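Local coordinates for histone-lysine N-methyltransferase, H3 lysine-9 specific SUVH4 (Arabidopsis thaliana, PDB 4QEO), which methylates histone H3 at a lysine whose modification marks transcriptional repression, and binds methylated DNA, so coupling histone methylation to DNA methylation, at residues A[124-129]-A[207-212]; A[154-159]-A[191-196]; A[271-276]-A[453-458]; A[401-406]-A[446-451]. One frame throughout, in Å; residues are numbered along the deposited sequence.

Contact 1: A[124-129]-A[207-212]; sequences DTVTYT and YRLKRL. With nucleotides of chain B.
Strands 125-129 and 207-211 run antiparallel, their axes 4.7 Å apart at closest, with V126-L209 and Y128-Y207 as hydrogen-bonded pairs and T125-K210 and T127-R208 as non-hydrogen-bonded ones. The straightest backbone bond goes from L209 N to V126 O (2.9 Å, 178°). One residue before strand 125-129, D124 O still accepts from R211 N.

On the face carrying T125, T127, R208 and K210 the chemistry is polar. R208 leaves the backbone with CG anti to N, then bends at chi2 and chi3 so that its guanidinium folds back across the neighbouring strand. There NE and NH1 grip one atom, T127 OG1, side-on at 3.0 and 2.9 Å, with the hydroxyl close to the guanidinium plane. The CD of R208 also rests on T125 CG2. K210, likewise bent, lies alongside T125 and brings NZ to within 3.3 Å of T125 OG1, a long hydrogen bond.

The other face is apolar: L209 CD1 sits 3.9 Å from Y128 CB and also meets V126 CG1, while I110 and M112 of strand 106-112 pack against this side. The ring of Y128, CG anti to the backbone N, swings away from strand 207-211, and its OH is held by the carbonyl of V111. Over one face of that ring lies N4 of 5CM7 of chain B, 3.2 Å above the plane; the same N4 donates to T129 O (2.8 Å). Backbone carbonyl and tyrosine ring help to hold the 5-methylcytosine, consistent with the flipped-out base in the recognition pocket of SRA domains.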
# COMPACT_ATOMS: atom_id res chain seq x y z
N ASP A 124 1.30 -14.32 22.98
CA ASP A 124 0.85 -13.52 24.09
C ASP A 124 1.97 -13.35 25.12
O ASP A 124 1.97 -12.46 25.89
CB ASP A 124 -0.36 -14.12 24.76
CG ASP A 124 -1.66 -13.73 24.09
OD1 ASP A 124 -1.67 -13.18 23.00
OD2 ASP A 124 -2.69 -14.00 24.69
N THR A 125 2.89 -14.27 25.12
CA THR A 125 4.04 -14.20 26.02
C THR A 125 5.33 -14.18 25.22
O THR A 125 5.46 -14.95 24.30
CB THR A 125 4.06 -15.39 26.99
OG1 THR A 125 2.93 -15.33 27.84
CG2 THR A 125 5.30 -15.35 27.83
N VAL A 126 6.26 -13.30 25.57
CA VAL A 126 7.52 -13.20 24.84
C VAL A 126 8.68 -13.10 25.85
O VAL A 126 8.52 -12.48 26.90
CB VAL A 126 7.52 -11.94 23.93
CG1 VAL A 126 8.89 -11.66 23.37
CG2 VAL A 126 6.51 -12.13 22.79
N THR A 127 9.81 -13.72 25.53
CA THR A 127 11.03 -13.47 26.28
C THR A 127 11.97 -12.74 25.33
O THR A 127 12.50 -13.34 24.39
CB THR A 127 11.67 -14.78 26.79
OG1 THR A 127 10.70 -15.48 27.57
CG2 THR A 127 12.88 -14.47 27.71
N TYR A 128 12.13 -11.44 25.54
CA TYR A 128 12.85 -10.57 24.61
C TYR A 128 14.23 -10.27 25.17
O TYR A 128 14.37 -9.81 26.31
CB TYR A 128 12.07 -9.27 24.45
CG TYR A 128 12.58 -8.36 23.35
CD1 TYR A 128 12.36 -8.66 22.02
CD2 TYR A 128 13.25 -7.18 23.66
CE1 TYR A 128 12.82 -7.79 21.01
CE2 TYR A 128 13.69 -6.32 22.68
CZ TYR A 128 13.47 -6.63 21.35
OH TYR A 128 13.92 -5.76 20.39
N THR A 129 15.27 -10.55 24.38
CA THR A 129 16.62 -10.28 24.83
C THR A 129 16.88 -8.79 24.79
O THR A 129 16.46 -8.10 23.86
CB THR A 129 17.64 -11.00 23.97
OG1 THR A 129 17.20 -12.34 23.73
CG2 THR A 129 19.03 -11.03 24.66
N TYR A 207 13.78 -10.07 29.13
CA TYR A 207 12.61 -9.28 29.47
C TYR A 207 11.40 -10.14 29.17
O TYR A 207 11.15 -10.50 28.04
CB TYR A 207 12.59 -7.94 28.70
CG TYR A 207 13.77 -7.09 29.15
CD1 TYR A 207 15.01 -7.23 28.56
CD2 TYR A 207 13.64 -6.22 30.23
CE1 TYR A 207 16.11 -6.50 28.99
CE2 TYR A 207 14.75 -5.48 30.68
CZ TYR A 207 15.98 -5.64 30.05
OH TYR A 207 17.07 -4.93 30.49
N ARG A 208 10.66 -10.50 30.21
CA ARG A 208 9.44 -11.25 30.01
C ARG A 208 8.28 -10.27 29.87
O ARG A 208 7.98 -9.49 30.82
CB ARG A 208 9.23 -12.22 31.17
CG ARG A 208 7.85 -12.86 31.23
CD ARG A 208 7.66 -13.91 30.13
NE ARG A 208 8.85 -14.73 29.87
CZ ARG A 208 9.20 -15.79 30.59
NH1 ARG A 208 10.29 -16.49 30.30
NH2 ARG A 208 8.47 -16.14 31.63
N LEU A 209 7.66 -10.36 28.69
CA LEU A 209 6.57 -9.49 28.26
C LEU A 209 5.28 -10.28 28.15
O LEU A 209 5.29 -11.44 27.71
CB LEU A 209 6.88 -8.91 26.88
CG LEU A 209 8.34 -8.49 26.62
CD1 LEU A 209 8.48 -8.01 25.20
CD2 LEU A 209 8.71 -7.41 27.57
N LYS A 210 4.18 -9.64 28.55
CA LYS A 210 2.84 -10.25 28.50
C LYS A 210 1.93 -9.26 27.81
O LYS A 210 1.89 -8.09 28.20
CB LYS A 210 2.31 -10.45 29.93
CG LYS A 210 3.22 -11.21 30.87
CD LYS A 210 3.47 -12.63 30.38
CE LYS A 210 3.29 -13.66 31.50
NZ LYS A 210 3.58 -15.05 31.05
N ARG A 211 1.21 -9.72 26.80
CA ARG A 211 0.34 -8.86 26.02
C ARG A 211 -0.80 -8.35 26.90
O ARG A 211 -1.36 -9.10 27.68
CB ARG A 211 -0.23 -9.62 24.81
CG ARG A 211 -0.88 -8.74 23.76
CD ARG A 211 -1.09 -9.53 22.49
NE ARG A 211 -1.51 -8.71 21.36
CZ ARG A 211 -2.78 -8.53 21.00
NH1 ARG A 211 -3.76 -9.06 21.73
NH2 ARG A 211 -3.07 -7.79 19.94
N LEU A 212 -1.11 -7.07 26.78
CA LEU A 212 -2.16 -6.45 27.58
C LEU A 212 -3.56 -6.87 27.11
O LEU A 212 -3.78 -7.17 25.94
CB LEU A 212 -2.02 -4.93 27.54
CG LEU A 212 -0.68 -4.50 28.17
CD1 LEU A 212 -0.59 -3.00 28.17
CD2 LEU A 212 -0.50 -5.05 29.59
N1 5CM B 7 16.43 -7.51 17.45
C2 5CM B 7 15.81 -8.73 17.75
N3 5CM B 7 15.66 -9.16 19.00
C4 5CM B 7 16.08 -8.46 20.01
C5 5CM B 7 16.73 -7.18 19.73
C5A 5CM B 7 17.24 -6.37 20.86
C6 5CM B 7 16.89 -6.77 18.43
O2 5CM B 7 15.37 -9.43 16.88
N4 5CM B 7 15.95 -8.85 21.25
C1' 5CM B 7 16.64 -7.14 16.07
C2' 5CM B 7 16.32 -5.74 15.57
C3' 5CM B 7 17.29 -5.63 14.42
C4' 5CM B 7 18.53 -6.29 14.98
O4' 5CM B 7 18.03 -7.27 15.86
O3' 5CM B 7 16.87 -6.41 13.31
C5' 5CM B 7 19.54 -5.35 15.66
O5' 5CM B 7 19.05 -4.52 16.68
P 5CM B 7 19.92 -4.01 17.86
OP1 5CM B 7 19.04 -3.49 18.85
OP2 5CM B 7 20.89 -4.99 18.20
O HOH W 1 -3.68 -10.85 24.00

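Contact 2: A[154-159]-A[191-196]; sequences ALKHCC and EKFWAQ
F193 takes the crowded first torsion, CG between the backbone N and the carbonyl carbon (chi1 68°), which turns its ring from strand 191-196 toward helix 154-159. Two helix residues one turn apart receive it, both with the first side-chain atom beyond CB anti to the backbone N: K156 through CG and C159 through SG (chi1 -179°).

The aliphatic part of K156 crosses the ring obliquely. Its CB stands 4.1 Å from the F193 ring centroid, a CH-pi contact over one face and offset toward the rim, and CG reaches CZ at 3.5 Å. K156 continues extended to CE and bends only at chi4, where NZ forms a salt bridge with E160 of the same helix; the ring thus meets methylenes while the charge is spent further along the helix. C159 comes in from another direction. Its SG lies in the ring plane, 3.9 Å from F193 CD1, a sulfur-aromatic contact at the edge. The same sulfur lies 3.6 Å from E191 O and 3.8 Å from K192 CA, so it settles against the backbone at the classic beta bulge that E191 and K192 form opposite R208.

An alanine at F193 would probably strip the K156 methylenes and the C159 sulfur of their shared packing surface and loosen helix 151-161 from the strand at this point. The axes of segments 154-159 and 191-196 come within 8.3 Å, a gap spanned by the F193 ring and the C159 sulfur. Dispersion and weak sulfur-aromatic attraction carry this small surface contact of the SRA domain, joining helix to sheet without a direct salt bridge between the two segments.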
# COMPACT_ATOMS: atom_id res chain seq x y z
N ALA A 154 15.93 1.09 29.99
CA ALA A 154 14.62 1.64 29.62
C ALA A 154 13.49 0.62 29.84
O ALA A 154 12.42 0.95 30.42
CB ALA A 154 14.64 2.13 28.15
N LEU A 155 13.73 -0.61 29.40
CA LEU A 155 12.77 -1.71 29.63
C LEU A 155 12.65 -2.03 31.12
O LEU A 155 11.56 -2.35 31.62
CB LEU A 155 13.20 -2.97 28.87
CG LEU A 155 12.99 -2.89 27.34
CD1 LEU A 155 13.67 -4.07 26.65
CD2 LEU A 155 11.49 -2.88 27.04
N LYS A 156 13.77 -1.95 31.84
CA LYS A 156 13.71 -2.14 33.30
C LYS A 156 12.78 -1.11 33.95
O LYS A 156 11.97 -1.44 34.82
CB LYS A 156 15.12 -2.08 33.91
CG LYS A 156 15.21 -1.59 35.37
CD LYS A 156 16.71 -1.55 35.82
CE LYS A 156 16.95 -0.75 37.12
NZ LYS A 156 16.39 -1.44 38.30
N HIS A 157 12.88 0.14 33.51
CA HIS A 157 12.03 1.17 34.10
C HIS A 157 10.56 0.94 33.71
O HIS A 157 9.65 1.21 34.51
CB HIS A 157 12.49 2.58 33.69
CG HIS A 157 13.78 3.00 34.34
ND1 HIS A 157 14.66 3.90 33.77
CD2 HIS A 157 14.36 2.61 35.51
CE1 HIS A 157 15.70 4.07 34.58
NE2 HIS A 157 15.54 3.29 35.63
N CYS A 158 10.33 0.44 32.50
CA CYS A 158 8.96 0.09 32.11
C CYS A 158 8.35 -0.93 33.07
O CYS A 158 7.20 -0.77 33.51
CB CYS A 158 8.93 -0.48 30.68
SG CYS A 158 9.18 0.74 29.39
N CYS A 159 9.12 -1.98 33.34
CA CYS A 159 8.71 -3.01 34.32
C CYS A 159 8.39 -2.38 35.66
O CYS A 159 7.36 -2.67 36.26
CB CYS A 159 9.85 -4.03 34.52
SG CYS A 159 9.44 -5.36 35.68
N GLU A 191 6.78 -7.84 32.42
CA GLU A 191 6.37 -8.53 33.63
C GLU A 191 7.55 -8.66 34.55
O GLU A 191 7.47 -8.40 35.75
CB GLU A 191 5.87 -9.93 33.28
CG GLU A 191 5.78 -10.86 34.48
CD GLU A 191 4.37 -11.31 34.72
OE1 GLU A 191 3.55 -10.48 35.16
OE2 GLU A 191 4.08 -12.49 34.43
N LYS A 192 8.67 -9.06 33.97
CA LYS A 192 9.87 -9.07 34.82
C LYS A 192 11.10 -9.16 33.97
O LYS A 192 10.99 -9.32 32.77
CB LYS A 192 9.85 -10.24 35.81
CG LYS A 192 9.81 -11.58 35.16
CD LYS A 192 9.99 -12.66 36.19
CE LYS A 192 9.60 -13.98 35.59
NZ LYS A 192 8.23 -13.94 35.03
N PHE A 193 12.27 -9.05 34.58
CA PHE A 193 13.50 -9.11 33.80
C PHE A 193 14.62 -9.61 34.66
O PHE A 193 14.57 -9.50 35.90
CB PHE A 193 13.86 -7.72 33.24
CG PHE A 193 14.25 -6.74 34.31
CD1 PHE A 193 13.27 -6.04 35.01
CD2 PHE A 193 15.59 -6.54 34.63
CE1 PHE A 193 13.62 -5.15 36.01
CE2 PHE A 193 15.95 -5.65 35.66
CZ PHE A 193 14.97 -4.97 36.35
N TRP A 194 15.64 -10.16 34.03
CA TRP A 194 16.74 -10.69 34.85
C TRP A 194 17.97 -10.85 33.99
O TRP A 194 17.88 -10.71 32.79
CB TRP A 194 16.34 -12.03 35.49
CG TRP A 194 16.12 -13.10 34.48
CD1 TRP A 194 17.03 -14.03 34.03
CD2 TRP A 194 14.90 -13.35 33.75
NE1 TRP A 194 16.44 -14.84 33.08
CE2 TRP A 194 15.14 -14.44 32.90
CE3 TRP A 194 13.63 -12.76 33.76
CZ2 TRP A 194 14.16 -14.95 32.04
CZ3 TRP A 194 12.65 -13.27 32.91
CH2 TRP A 194 12.92 -14.35 32.06
N ALA A 195 19.13 -11.12 34.60
CA ALA A 195 20.34 -11.37 33.84
C ALA A 195 20.66 -12.84 33.96
O ALA A 195 20.46 -13.42 35.01
CB ALA A 195 21.49 -10.56 34.42
N GLN A 196 21.16 -13.45 32.90
CA GLN A 196 21.62 -14.84 32.97
C GLN A 196 22.63 -15.07 31.86
O GLN A 196 22.78 -14.22 31.01
CB GLN A 196 20.45 -15.81 32.82
CG GLN A 196 19.81 -15.82 31.43
CD GLN A 196 18.88 -17.01 31.22
OE1 GLN A 196 17.73 -17.01 31.67
NE2 GLN A 196 19.39 -18.04 30.55

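Contact 3: A[271-276]-A[453-458]; sequences FTYIKS and GNFARF. With SAH (S-adenosyl-L-homocysteine), chain E.
A short parallel pairing, Y273 with G453, ties a segment of the pre-SET region to the SET-domain turn beside the S-adenosyl-L-homocysteine pocket. Its bonds run from G453 N to T272 O (3.2 Å) and from I274 N to G453 O (2.9 Å). The second donor stands well above the carbonyl plane.

F271 has the most surface buried here. Its CG is anti to the backbone N (chi1 177°), and the ring reaches across to G453, with CZ 3.2 Å from G453 O. R457 comes tip to tip with it: CD lies over the phenyl face, and CZ stands 4.2 Å from the ring centroid in an off-centre cation-pi contact, the two planes turned 45° apart. The edge of F458 meets F271's face in a T-shaped pair. R457 NE donates to the carbonyl of A449 and its guanidinium also meets Y402 in a cation-pi contact, so F271 backs an arginine of the S-adenosyl-L-homocysteine pocket.

G453 is almost as deeply covered, with the ring of F271 packed close against its N and O and I274 CG1 against its CA.

Y273, also with CG anti to the backbone N, lays its ring across the following residues. N454 CA sits 3.9 Å from the ring centroid in a CH-pi contact, while N454's own amide is engaged by E383 and I385. The phenol oxygen is hydrogen-bonded to E250, and it also accepts a weak bond from F455 N at 3.2 Å while lying in the plane of the F455 ring, near CD2.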
# COMPACT_ATOMS: atom_id res chain seq x y z
N PHE A 271 -22.05 -10.74 -19.25
CA PHE A 271 -20.83 -9.95 -19.38
C PHE A 271 -19.74 -10.77 -20.07
O PHE A 271 -19.53 -11.93 -19.74
CB PHE A 271 -20.37 -9.49 -17.99
CG PHE A 271 -19.07 -8.73 -18.00
CD1 PHE A 271 -19.05 -7.38 -18.29
CD2 PHE A 271 -17.87 -9.37 -17.70
CE1 PHE A 271 -17.86 -6.67 -18.28
CE2 PHE A 271 -16.68 -8.68 -17.70
CZ PHE A 271 -16.67 -7.33 -17.99
N THR A 272 -19.06 -10.16 -21.04
CA THR A 272 -17.99 -10.88 -21.74
C THR A 272 -16.64 -10.21 -21.56
O THR A 272 -16.47 -9.02 -21.82
CB THR A 272 -18.26 -11.07 -23.26
OG1 THR A 272 -18.48 -9.79 -23.88
CG2 THR A 272 -19.46 -11.98 -23.51
N TYR A 273 -15.67 -11.01 -21.12
CA TYR A 273 -14.37 -10.49 -20.76
C TYR A 273 -13.52 -10.15 -21.97
O TYR A 273 -13.34 -10.98 -22.85
CB TYR A 273 -13.63 -11.51 -19.90
CG TYR A 273 -12.55 -10.90 -19.04
CD1 TYR A 273 -11.31 -10.57 -19.57
CD2 TYR A 273 -12.78 -10.65 -17.69
CE1 TYR A 273 -10.32 -10.01 -18.79
CE2 TYR A 273 -11.79 -10.08 -16.89
CZ TYR A 273 -10.57 -9.77 -17.44
OH TYR A 273 -9.58 -9.20 -16.66
N ILE A 274 -13.01 -8.92 -22.00
CA ILE A 274 -12.05 -8.50 -23.01
C ILE A 274 -10.82 -7.87 -22.35
O ILE A 274 -10.90 -7.34 -21.24
CB ILE A 274 -12.67 -7.51 -24.02
CG1 ILE A 274 -13.21 -6.28 -23.29
CG2 ILE A 274 -13.79 -8.18 -24.81
CD1 ILE A 274 -13.93 -5.29 -24.21
N LYS A 275 -9.68 -7.95 -23.03
CA LYS A 275 -8.44 -7.35 -22.52
C LYS A 275 -8.13 -6.05 -23.24
O LYS A 275 -7.23 -5.32 -22.84
CB LYS A 275 -7.25 -8.32 -22.66
CG LYS A 275 -7.01 -9.21 -21.44
CD LYS A 275 -5.63 -9.87 -21.46
CE LYS A 275 -4.58 -9.03 -20.74
NZ LYS A 275 -3.25 -9.71 -20.67
N SER A 276 -8.86 -5.77 -24.30
CA SER A 276 -8.58 -4.60 -25.11
C SER A 276 -9.84 -3.76 -25.28
O SER A 276 -10.94 -4.29 -25.41
CB SER A 276 -8.07 -5.01 -26.50
OG SER A 276 -6.75 -5.53 -26.44
N GLY A 453 -15.86 -6.01 -20.81
CA GLY A 453 -14.74 -5.30 -20.23
C GLY A 453 -13.76 -6.24 -19.57
O GLY A 453 -13.94 -7.46 -19.64
N ASN A 454 -12.73 -5.69 -18.94
CA ASN A 454 -11.85 -6.49 -18.09
C ASN A 454 -12.35 -6.43 -16.63
O ASN A 454 -13.47 -5.98 -16.38
CB ASN A 454 -10.40 -6.04 -18.22
CG ASN A 454 -10.14 -4.70 -17.56
OD1 ASN A 454 -11.06 -3.95 -17.25
ND2 ASN A 454 -8.86 -4.39 -17.36
N PHE A 455 -11.51 -6.85 -15.68
CA PHE A 455 -11.96 -6.98 -14.28
C PHE A 455 -12.16 -5.66 -13.54
O PHE A 455 -12.78 -5.62 -12.47
CB PHE A 455 -11.03 -7.90 -13.47
CG PHE A 455 -9.71 -7.27 -13.08
CD1 PHE A 455 -9.59 -6.57 -11.89
CD2 PHE A 455 -8.60 -7.39 -13.90
CE1 PHE A 455 -8.39 -6.00 -11.53
CE2 PHE A 455 -7.39 -6.83 -13.54
CZ PHE A 455 -7.28 -6.13 -12.34
N ALA A 456 -11.62 -4.59 -14.12
CA ALA A 456 -11.66 -3.27 -13.50
C ALA A 456 -13.06 -2.86 -13.05
O ALA A 456 -13.22 -2.23 -12.01
CB ALA A 456 -11.10 -2.22 -14.46
N ARG A 457 -14.07 -3.23 -13.84
CA ARG A 457 -15.45 -2.85 -13.55
C ARG A 457 -16.01 -3.43 -12.24
O ARG A 457 -17.03 -2.97 -11.73
CB ARG A 457 -16.37 -3.22 -14.73
CG ARG A 457 -16.31 -4.69 -15.12
CD ARG A 457 -17.52 -5.45 -14.61
NE ARG A 457 -18.70 -5.18 -15.44
CZ ARG A 457 -19.92 -5.62 -15.16
NH1 ARG A 457 -20.92 -5.32 -15.97
NH2 ARG A 457 -20.15 -6.34 -14.07
N PHE A 458 -15.34 -4.45 -11.69
CA PHE A 458 -15.80 -5.09 -10.47
C PHE A 458 -15.27 -4.40 -9.21
O PHE A 458 -15.63 -4.77 -8.09
CB PHE A 458 -15.39 -6.57 -10.45
CG PHE A 458 -16.13 -7.41 -11.45
CD1 PHE A 458 -17.46 -7.71 -11.27
CD2 PHE A 458 -15.48 -7.88 -12.59
CE1 PHE A 458 -18.15 -8.48 -12.20
CE2 PHE A 458 -16.16 -8.65 -13.52
CZ PHE A 458 -17.50 -8.95 -13.32
N SAH E . -20.18 -4.13 -6.85
CA SAH E . -20.39 -3.86 -8.27
CB SAH E . -19.09 -3.42 -8.94
CG SAH E . -18.86 -1.91 -8.93
SD SAH E . -19.87 -1.06 -10.17
C SAH E . -21.02 -5.06 -8.97
O SAH E . -20.90 -5.21 -10.19
OXT SAH E . -21.68 -5.90 -8.34
C5' SAH E . -20.48 0.17 -9.00
C4' SAH E . -21.81 -0.27 -8.40
O4' SAH E . -21.56 -1.09 -7.27
C3' SAH E . -22.65 0.91 -7.93
O3' SAH E . -23.70 1.17 -8.83
C2' SAH E . -23.19 0.49 -6.58
O2' SAH E . -24.50 -0.02 -6.72
C1' SAH E . -22.26 -0.62 -6.14
N9 SAH E . -21.30 -0.03 -5.19
C8 SAH E . -20.01 0.33 -5.45
N7 SAH E . -19.47 0.85 -4.32
C5 SAH E . -20.41 0.84 -3.36
C6 SAH E . -20.39 1.25 -2.03
N6 SAH E . -19.28 1.77 -1.51
N1 SAH E . -21.53 1.11 -1.26
C2 SAH E . -22.68 0.57 -1.81
N3 SAH E . -22.69 0.16 -3.13
C4 SAH E . -21.57 0.29 -3.88

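Contact 4: A[401-406]-A[446-451]; sequences EYIFEI and CIDAGS. With SAH (S-adenosyl-L-homocysteine), chain E.
Backbone hydrogen bonds set the frame: F404 N donates to I447 O (2.9 Å, 173°), I447 N returns the bond to F404 O, and A449 N reaches Y402 O (3.0 Å). F404-I447 is the hydrogen-bonded antiparallel pair, flanked by the non-hydrogen-bonded pairs I403-D448 and E405-C446.

Apolar contacts occur on both faces. I403 CG2, anti to the backbone N, rests 3.7 Å from C446 CB and also meets its SG. On the face bearing F404 and I447, the I406 side chain crosses that of I447 at about a right angle, CD1 touching CG1 at 3.9 Å.

Polar side-chain bonding centres on D448, whose CG is anti to the backbone N (chi1 169°). Its OD1 accepts from G450 N at 2.7 Å, an Asx turn in which the donor comes from above the carboxylate plane; OD2 forms a salt bridge with R389. An alanine at D448 has no carboxylate for G450 N or R389, and the turn toward G450 and S451 would probably be less firmly fixed.

Ligand contacts come from E401 and Y402. Y402 packs its CB against A449 and sends its ring away from the strand pair, so that CE1 lies 3.4 Å from SD of S-adenosyl-L-homocysteine. E401 brings its carboxyl to the ribose, with OE2 3.2 Å from O3'.

Strand 403-405 is an outer strand of this four-stranded SET-domain sheet, beside 445-448, which pairs on its other flank with 387-390; V484 of strand 483-488 touches F404 and I447, and the bound peptide packs on F404 and E405.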
# COMPACT_ATOMS: atom_id res chain seq x y z
N GLU A 401 -24.36 1.55 -14.25
CA GLU A 401 -23.43 1.55 -13.12
C GLU A 401 -21.96 1.40 -13.50
O GLU A 401 -21.08 1.69 -12.69
CB GLU A 401 -23.82 0.45 -12.12
CG GLU A 401 -25.23 0.58 -11.55
CD GLU A 401 -25.58 -0.54 -10.59
OE1 GLU A 401 -25.03 -1.65 -10.74
OE2 GLU A 401 -26.40 -0.32 -9.67
N TYR A 402 -21.68 0.97 -14.72
CA TYR A 402 -20.31 0.61 -15.09
C TYR A 402 -19.73 1.51 -16.16
O TYR A 402 -18.94 1.06 -17.00
CB TYR A 402 -20.25 -0.86 -15.53
CG TYR A 402 -20.81 -1.82 -14.51
CD1 TYR A 402 -19.99 -2.45 -13.58
CD2 TYR A 402 -22.17 -2.10 -14.47
CE1 TYR A 402 -20.50 -3.33 -12.66
CE2 TYR A 402 -22.69 -2.97 -13.55
CZ TYR A 402 -21.85 -3.59 -12.64
OH TYR A 402 -22.37 -4.47 -11.72
N ILE A 403 -20.11 2.78 -16.13
CA ILE A 403 -19.58 3.75 -17.07
C ILE A 403 -18.54 4.66 -16.42
O ILE A 403 -18.81 5.32 -15.42
CB ILE A 403 -20.69 4.61 -17.67
CG1 ILE A 403 -21.67 3.72 -18.42
CG2 ILE A 403 -20.11 5.67 -18.58
CD1 ILE A 403 -22.75 4.50 -19.08
N PHE A 404 -17.35 4.68 -17.00
CA PHE A 404 -16.27 5.53 -16.51
C PHE A 404 -16.06 6.69 -17.48
O PHE A 404 -15.60 6.50 -18.59
CB PHE A 404 -14.98 4.71 -16.38
CG PHE A 404 -13.97 5.30 -15.43
CD1 PHE A 404 -13.36 6.52 -15.71
CD2 PHE A 404 -13.62 4.63 -14.27
CE1 PHE A 404 -12.43 7.07 -14.85
CE2 PHE A 404 -12.69 5.18 -13.39
CZ PHE A 404 -12.09 6.40 -13.69
N GLU A 405 -16.40 7.91 -17.05
CA GLU A 405 -16.16 9.07 -17.90
C GLU A 405 -14.68 9.43 -17.94
O GLU A 405 -14.00 9.45 -16.92
CB GLU A 405 -16.98 10.27 -17.43
CG GLU A 405 -18.45 10.18 -17.81
CD GLU A 405 -19.25 11.36 -17.32
OE1 GLU A 405 -18.69 12.19 -16.57
OE2 GLU A 405 -20.44 11.46 -17.67
N ILE A 406 -14.18 9.73 -19.13
CA ILE A 406 -12.78 10.09 -19.31
C ILE A 406 -12.61 11.61 -19.22
O ILE A 406 -13.04 12.34 -20.10
CB ILE A 406 -12.25 9.60 -20.68
CG1 ILE A 406 -12.46 8.10 -20.83
CG2 ILE A 406 -10.78 9.95 -20.85
CD1 ILE A 406 -12.06 7.56 -22.19
N CYS A 446 -16.53 8.16 -22.86
CA CYS A 446 -16.56 7.31 -21.68
C CYS A 446 -16.27 5.87 -22.05
O CYS A 446 -16.31 5.49 -23.22
CB CYS A 446 -17.93 7.39 -21.02
SG CYS A 446 -19.31 6.85 -22.07
N ILE A 447 -15.99 5.07 -21.03
CA ILE A 447 -15.73 3.65 -21.16
C ILE A 447 -16.90 2.91 -20.54
O ILE A 447 -17.11 2.98 -19.33
CB ILE A 447 -14.44 3.25 -20.40
CG1 ILE A 447 -13.26 4.10 -20.87
CG2 ILE A 447 -14.15 1.77 -20.59
CD1 ILE A 447 -11.99 3.90 -20.03
N ASP A 448 -17.66 2.21 -21.37
CA ASP A 448 -18.83 1.46 -20.93
C ASP A 448 -18.49 -0.02 -20.74
O ASP A 448 -18.38 -0.77 -21.72
CB ASP A 448 -19.97 1.63 -21.94
CG ASP A 448 -21.14 0.68 -21.70
OD1 ASP A 448 -21.31 0.17 -20.57
OD2 ASP A 448 -21.90 0.46 -22.67
N ALA A 449 -18.34 -0.42 -19.49
CA ALA A 449 -18.07 -1.82 -19.17
C ALA A 449 -19.35 -2.53 -18.73
O ALA A 449 -19.29 -3.52 -17.99
CB ALA A 449 -16.99 -1.92 -18.11
N GLY A 450 -20.49 -2.04 -19.21
CA GLY A 450 -21.78 -2.60 -18.85
C GLY A 450 -21.96 -4.04 -19.29
O GLY A 450 -22.56 -4.84 -18.58
N SER A 451 -21.45 -4.37 -20.46
CA SER A 451 -21.69 -5.70 -21.01
C SER A 451 -20.39 -6.40 -21.34
O SER A 451 -20.33 -7.63 -21.37
CB SER A 451 -22.58 -5.60 -22.25
OG SER A 451 -23.81 -4.99 -21.90
N SAH E . -20.18 -4.13 -6.85
CA SAH E . -20.39 -3.86 -8.27
CB SAH E . -19.09 -3.42 -8.94
CG SAH E . -18.86 -1.91 -8.93
SD SAH E . -19.87 -1.06 -10.17
C SAH E . -21.02 -5.06 -8.97
O SAH E . -20.90 -5.21 -10.19
OXT SAH E . -21.68 -5.90 -8.34
C5' SAH E . -20.48 0.17 -9.00
C4' SAH E . -21.81 -0.27 -8.40
O4' SAH E . -21.56 -1.09 -7.27
C3' SAH E . -22.65 0.91 -7.93
O3' SAH E . -23.70 1.17 -8.83
C2' SAH E . -23.19 0.49 -6.58
O2' SAH E . -24.50 -0.02 -6.72
C1' SAH E . -22.26 -0.62 -6.14
N9 SAH E . -21.30 -0.03 -5.19
C8 SAH E . -20.01 0.33 -5.45
N7 SAH E . -19.47 0.85 -4.32
C5 SAH E . -20.41 0.84 -3.36
C6 SAH E . -20.39 1.25 -2.03
N6 SAH E . -19.28 1.77 -1.51
N1 SAH E . -21.53 1.11 -1.26
C2 SAH E . -22.68 0.57 -1.81
N3 SAH E . -22.69 0.16 -3.13
C4 SAH E . -21.57 0.29 -3.88

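Overall arrangement
The four contacts fall into two clusters. Contacts 1 and 2 lie in the SRA domain with centres 10 Å apart, joined because strands 203-211 and 180-197 are neighbours in one sheet: R208 bonds through its backbone to E191 and K192, and Y207 packs on F193. Contact 1 touches the methylated base; the nearest atom of contact 2 is about 7 Å from the DNA. Contacts 3 and 4 have centres 11 Å apart: S451 O takes the T272 N bond, R457 reaches A449 and Y402, and both contacts touch S-adenosyl-L-homocysteine. Between clusters, the centres of contacts 1 and 3 are about 50 Å apart, separating DNA reading from methyl transfer.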